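Local coordinates for protein argonaute (Aquifex aeolicus, PDB 1YVU) that uses short single-stranded DNA guides to bind complementary RNA targets and cleaves them with the help of divalent metal ions, at residues Phe339-Val347 against Asn378-Lys386. Residues are numbered along the deposited sequence; the frame is centred on the assembly and turned at random.
Sequences FLELCRPFV and NFLKNKGIK
The end of helix 337-342 and the extended chain after it run beside the end of helix 368-381 and the turn after it, with CA atoms 8.6 Å apart at Glu341 and Phe379 and 7.4 Å at Val347 and Ile385. Lys383 bridges the gap. Its long chain, extended beyond CG, carries NZ to Leu340 O, a hydrogen bond of 2.6 Å. The C=O...N angle of 156° brings the ammonium nearly end-on, though tilted out of the carbonyl plane. Lys383 CG packs on Pro345 CD and the later methylenes run past Cys343 O; a lysine's length, with a donor at its end, suits this reach. Phe379, its CG anti to the backbone N (chi1 -160°), sets the thin edge of its flat ring against the backbone, CZ lying 3.7 Å from Glu341 CA. Branched Ile385 offers CD1 to Val347 CG1 at 3.9 Å and to the compact ring of Pro345; Leu478 of helix 466-480 touches both Pro345 and Ile385. A methionine in place of Lys383 could keep much of the packing on Pro345, but Leu340 O would probably lose its mate across the contact. Within the Mid domain, one ammonium group thus serves a carbonyl in a helix's last turn, where the helix dipole would probably strengthen the attraction, while apolar side chains close the far end.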
ATOM      1  N   PHE A 339      -2.715  -8.675  32.944  1.00 45.76           N
ATOM      2  CA  PHE A 339      -2.423  -9.936  32.264  1.00 34.62           C
ATOM      3  C   PHE A 339      -0.925 -10.020  31.961  1.00 33.80           C
ATOM      4  O   PHE A 339      -0.275 -10.990  32.321  1.00 33.58           O
ATOM      5  CB  PHE A 339      -3.279 -10.121  30.988  1.00 31.86           C
ATOM      6  CG  PHE A 339      -2.972 -11.397  30.215  1.00 32.41           C
ATOM      7  CD1 PHE A 339      -3.142 -12.661  30.807  1.00 31.95           C
ATOM      8  CD2 PHE A 339      -2.381 -11.334  28.936  1.00 27.66           C
ATOM      9  CE1 PHE A 339      -2.704 -13.847  30.135  1.00 32.60           C
ATOM     10  CE2 PHE A 339      -1.945 -12.515  28.260  1.00 25.47           C
ATOM     11  CZ  PHE A 339      -2.101 -13.766  28.860  1.00 23.44           C
ATOM     12  N   LEU A 340      -0.362  -8.931  31.459  1.00 33.59           N
ATOM     13  CA  LEU A 340       1.053  -8.914  31.121  1.00 32.44           C
ATOM     14  C   LEU A 340       1.992  -8.867  32.316  1.00 36.01           C
ATOM     15  O   LEU A 340       3.201  -9.011  32.148  1.00 34.53           O
ATOM     16  CB  LEU A 340       1.356  -7.763  30.169  1.00 34.94           C
ATOM     17  CG  LEU A 340       0.917  -7.921  28.712  1.00 36.09           C
ATOM     18  CD1 LEU A 340       0.962  -6.544  28.049  1.00 43.03           C
ATOM     19  CD2 LEU A 340       1.774  -8.965  27.958  1.00 32.17           C
ATOM     20  N   GLU A 341       1.443  -8.641  33.508  1.00 32.02           N
ATOM     21  CA  GLU A 341       2.253  -8.594  34.715  1.00 32.59           C
ATOM     22  C   GLU A 341       2.389 -10.003  35.201  1.00 34.73           C
ATOM     23  O   GLU A 341       3.495 -10.499  35.385  1.00 30.65           O
ATOM     24  CB  GLU A 341       1.601  -7.730  35.806  1.00 40.37           C
ATOM     25  CG  GLU A 341       1.978  -6.232  35.791  1.00 47.58           C
ATOM     26  CD  GLU A 341       1.201  -5.359  36.804  1.00 49.91           C
ATOM     27  OE1 GLU A 341       1.286  -5.615  38.033  1.00 52.04           O
ATOM     28  OE2 GLU A 341       0.524  -4.396  36.361  1.00 43.79           O
ATOM     29  N   LEU A 342       1.244 -10.676  35.225  1.00 38.25           N
ATOM     30  CA  LEU A 342       1.106 -12.046  35.705  1.00 44.75           C
ATOM     31  C   LEU A 342       1.401 -13.200  34.745  1.00 45.77           C
ATOM     32  O   LEU A 342       1.620 -14.330  35.196  1.00 40.75           O
ATOM     33  CB  LEU A 342      -0.302 -12.212  36.286  1.00 51.72           C
ATOM     34  CG  LEU A 342      -0.585 -11.549  37.643  1.00 55.39           C
ATOM     35  CD1 LEU A 342      -2.092 -11.314  37.847  1.00 56.52           C
ATOM     36  CD2 LEU A 342      -0.024 -12.436  38.752  1.00 58.41           C
ATOM     37  N   CYS A 343       1.419 -12.915  33.442  1.00 42.63           N
ATOM     38  CA  CYS A 343       1.649 -13.928  32.400  1.00 44.46           C
ATOM     39  C   CYS A 343       3.024 -14.620  32.326  1.00 49.63           C
ATOM     40  O   CYS A 343       4.076 -13.984  32.433  1.00 54.50           O
ATOM     41  CB  CYS A 343       1.316 -13.365  31.015  1.00 44.22           C
ATOM     42  SG  CYS A 343       2.648 -12.384  30.308  1.00 33.15           S
ATOM     43  N   ARG A 344       2.983 -15.932  32.095  1.00 50.96           N
ATOM     44  CA  ARG A 344       4.170 -16.770  31.946  1.00 53.10           C
ATOM     45  C   ARG A 344       4.298 -17.019  30.419  1.00 53.82           C
ATOM     46  O   ARG A 344       3.405 -17.615  29.820  1.00 58.94           O
ATOM     47  CB  ARG A 344       3.956 -18.082  32.720  1.00 52.32           C
ATOM     48  CG  ARG A 344       5.026 -19.172  32.642  1.00 54.29           C
ATOM     49  CD  ARG A 344       4.394 -20.389  33.290  1.00 70.42           C
ATOM     50  NE  ARG A 344       5.168 -21.630  33.256  1.00 77.97           N
ATOM     51  CZ  ARG A 344       4.654 -22.848  33.470  1.00 83.62           C
ATOM     52  NH1 ARG A 344       3.360 -23.011  33.722  1.00 82.31           N
ATOM     53  NH2 ARG A 344       5.448 -23.910  33.488  1.00 83.85           N
ATOM     54  N   PRO A 345       5.379 -16.530  29.777  1.00 49.07           N
ATOM     55  CA  PRO A 345       5.593 -16.707  28.323  1.00 50.13           C
ATOM     56  C   PRO A 345       5.855 -18.152  27.840  1.00 49.67           C
ATOM     57  O   PRO A 345       5.964 -19.075  28.631  1.00 54.16           O
ATOM     58  CB  PRO A 345       6.819 -15.828  28.061  1.00 52.99           C
ATOM     59  CG  PRO A 345       6.771 -14.836  29.172  1.00 47.44           C
ATOM     60  CD  PRO A 345       6.426 -15.660  30.339  1.00 39.69           C
ATOM     61  N   PHE A 346       5.917 -18.342  26.527  1.00 45.10           N
ATOM     62  CA  PHE A 346       6.222 -19.645  25.963  1.00 44.67           C
ATOM     63  C   PHE A 346       7.680 -19.525  25.603  1.00 46.48           C
ATOM     64  O   PHE A 346       8.027 -19.003  24.554  1.00 48.22           O
ATOM     65  CB  PHE A 346       5.394 -19.914  24.709  1.00 44.15           C
ATOM     66  CG  PHE A 346       3.940 -20.092  24.976  1.00 41.00           C
ATOM     67  CD1 PHE A 346       3.089 -18.983  25.012  1.00 45.29           C
ATOM     68  CD2 PHE A 346       3.407 -21.376  25.188  1.00 45.71           C
ATOM     69  CE1 PHE A 346       1.720 -19.152  25.252  1.00 45.26           C
ATOM     70  CE2 PHE A 346       2.045 -21.568  25.430  1.00 43.61           C
ATOM     71  CZ  PHE A 346       1.194 -20.458  25.465  1.00 48.53           C
ATOM     72  N   VAL A 347       8.531 -19.982  26.502  1.00 52.15           N
ATOM     73  CA  VAL A 347       9.978 -19.898  26.321  1.00 54.53           C
ATOM     74  C   VAL A 347      10.653 -20.676  25.177  1.00 52.60           C
ATOM     75  O   VAL A 347      10.534 -21.895  25.077  1.00 54.29           O
ATOM     76  CB  VAL A 347      10.703 -20.176  27.664  1.00 55.70           C
ATOM     77  CG1 VAL A 347      10.372 -19.067  28.653  1.00 57.98           C
ATOM     78  CG2 VAL A 347      10.286 -21.547  28.244  1.00 58.96           C
ATOM     79  N   ASN A 378      14.970  -7.491  35.433  1.00 36.40           N
ATOM     80  CA  ASN A 378      14.359  -8.181  36.547  1.00 39.72           C
ATOM     81  C   ASN A 378      12.955  -8.664  36.277  1.00 36.91           C
ATOM     82  O   ASN A 378      12.634  -9.805  36.616  1.00 34.38           O
ATOM     83  CB  ASN A 378      14.446  -7.409  37.857  1.00 40.39           C
ATOM     84  CG  ASN A 378      14.620  -8.342  39.041  1.00 45.73           C
ATOM     85  OD1 ASN A 378      15.713  -8.870  39.275  1.00 55.84           O
ATOM     86  ND2 ASN A 378      13.527  -8.624  39.737  1.00 48.55           N
ATOM     87  N   PHE A 379      12.172  -7.855  35.563  1.00 34.26           N
ATOM     88  CA  PHE A 379      10.802  -8.227  35.230  1.00 34.28           C
ATOM     89  C   PHE A 379      10.766  -9.531  34.419  1.00 35.85           C
ATOM     90  O   PHE A 379      10.003 -10.460  34.740  1.00 38.82           O
ATOM     91  CB  PHE A 379      10.113  -7.109  34.446  1.00 29.72           C
ATOM     92  CG  PHE A 379       8.623  -7.193  34.487  1.00 26.10           C
ATOM     93  CD1 PHE A 379       7.934  -6.988  35.704  1.00 30.31           C
ATOM     94  CD2 PHE A 379       7.889  -7.489  33.333  1.00 25.54           C
ATOM     95  CE1 PHE A 379       6.511  -7.074  35.776  1.00 32.61           C
ATOM     96  CE2 PHE A 379       6.481  -7.583  33.382  1.00 30.16           C
ATOM     97  CZ  PHE A 379       5.788  -7.373  34.616  1.00 30.82           C
ATOM     98  N   LEU A 380      11.692  -9.627  33.463  1.00 36.09           N
ATOM     99  CA  LEU A 380      11.820 -10.780  32.570  1.00 35.92           C
ATOM    100  C   LEU A 380      12.475 -12.012  33.212  1.00 41.98           C
ATOM    101  O   LEU A 380      12.216 -13.143  32.774  1.00 40.75           O
ATOM    102  CB  LEU A 380      12.583 -10.394  31.289  1.00 25.76           C
ATOM    103  CG  LEU A 380      12.198  -9.190  30.402  1.00 25.29           C
ATOM    104  CD1 LEU A 380      13.109  -9.134  29.208  1.00 22.28           C
ATOM    105  CD2 LEU A 380      10.756  -9.263  29.923  1.00 22.59           C
ATOM    106  N   LYS A 381      13.334 -11.797  34.219  1.00 44.75           N
ATOM    107  CA  LYS A 381      14.036 -12.878  34.930  1.00 46.61           C
ATOM    108  C   LYS A 381      13.028 -13.683  35.705  1.00 45.94           C
ATOM    109  O   LYS A 381      12.994 -14.921  35.643  1.00 40.86           O
ATOM    110  CB  LYS A 381      15.076 -12.298  35.882  1.00 48.81           C
ATOM    111  CG  LYS A 381      16.505 -12.451  35.395  1.00 62.94           C
ATOM    112  CD  LYS A 381      17.528 -11.717  36.285  1.00 73.80           C
ATOM    113  CE  LYS A 381      18.942 -11.854  35.702  1.00 74.48           C
ATOM    114  NZ  LYS A 381      19.812 -10.731  36.123  1.00 73.07           N
ATOM    115  N   ASN A 382      12.107 -12.919  36.290  1.00 46.78           N
ATOM    116  CA  ASN A 382      10.997 -13.411  37.089  1.00 53.77           C
ATOM    117  C   ASN A 382       9.898 -13.911  36.160  1.00 54.08           C
ATOM    118  O   ASN A 382       8.763 -14.162  36.590  1.00 57.80           O
ATOM    119  CB  ASN A 382      10.491 -12.307  38.035  1.00 55.54           C
ATOM    120  CG  ASN A 382      11.533 -11.898  39.082  1.00 61.02           C
ATOM    121  OD1 ASN A 382      12.437 -12.677  39.421  1.00 62.74           O
ATOM    122  ND2 ASN A 382      11.407 -10.668  39.602  1.00 64.40           N
ATOM    123  N   LYS A 383      10.247 -14.016  34.877  1.00 48.12           N
ATOM    124  CA  LYS A 383       9.359 -14.545  33.848  1.00 45.18           C
ATOM    125  C   LYS A 383      10.076 -15.648  33.100  1.00 44.27           C
ATOM    126  O   LYS A 383       9.597 -16.118  32.066  1.00 41.70           O
ATOM    127  CB  LYS A 383       8.847 -13.473  32.902  1.00 41.04           C
ATOM    128  CG  LYS A 383       7.407 -13.176  33.141  1.00 34.97           C
ATOM    129  CD  LYS A 383       7.068 -11.966  32.409  1.00 34.85           C
ATOM    130  CE  LYS A 383       5.774 -11.441  32.875  1.00 32.28           C
ATOM    131  NZ  LYS A 383       5.428 -10.321  31.955  1.00 49.01           N
ATOM    132  N   GLY A 384      11.222 -16.047  33.652  1.00 44.14           N
ATOM    133  CA  GLY A 384      11.999 -17.146  33.103  1.00 50.06           C
ATOM    134  C   GLY A 384      13.106 -16.862  32.124  1.00 50.42           C
ATOM    135  O   GLY A 384      13.996 -17.712  31.924  1.00 51.97           O
ATOM    136  N   ILE A 385      13.035 -15.703  31.471  1.00 50.50           N
ATOM    137  CA  ILE A 385      14.058 -15.317  30.506  1.00 48.06           C
ATOM    138  C   ILE A 385      15.059 -14.384  31.156  1.00 48.08           C
ATOM    139  O   ILE A 385      14.711 -13.363  31.739  1.00 43.64           O
ATOM    140  CB  ILE A 385      13.479 -14.681  29.218  1.00 45.28           C
ATOM    141  CG1 ILE A 385      12.390 -15.574  28.634  1.00 42.44           C
ATOM    142  CG2 ILE A 385      14.606 -14.474  28.170  1.00 43.04           C
ATOM    143  CD1 ILE A 385      11.014 -15.210  29.065  1.00 46.16           C
ATOM    144  N   LYS A 386      16.317 -14.770  31.028  1.00 49.55           N
ATOM    145  CA  LYS A 386      17.425 -14.028  31.586  1.00 51.46           C
ATOM    146  C   LYS A 386      18.265 -13.341  30.496  1.00 46.64           C
ATOM    147  O   LYS A 386      18.739 -14.002  29.546  1.00 45.00           O
ATOM    148  CB  LYS A 386      18.289 -14.996  32.425  1.00 52.80           C
ATOM    149  CG  LYS A 386      17.500 -15.768  33.489  1.00 51.84           C
ATOM    150  CD  LYS A 386      18.025 -17.170  33.658  1.00 61.78           C
ATOM    151  CE  LYS A 386      17.007 -18.056  34.365  1.00 64.62           C
ATOM    152  NZ  LYS A 386      17.502 -19.466  34.403  1.00 70.80           N
TER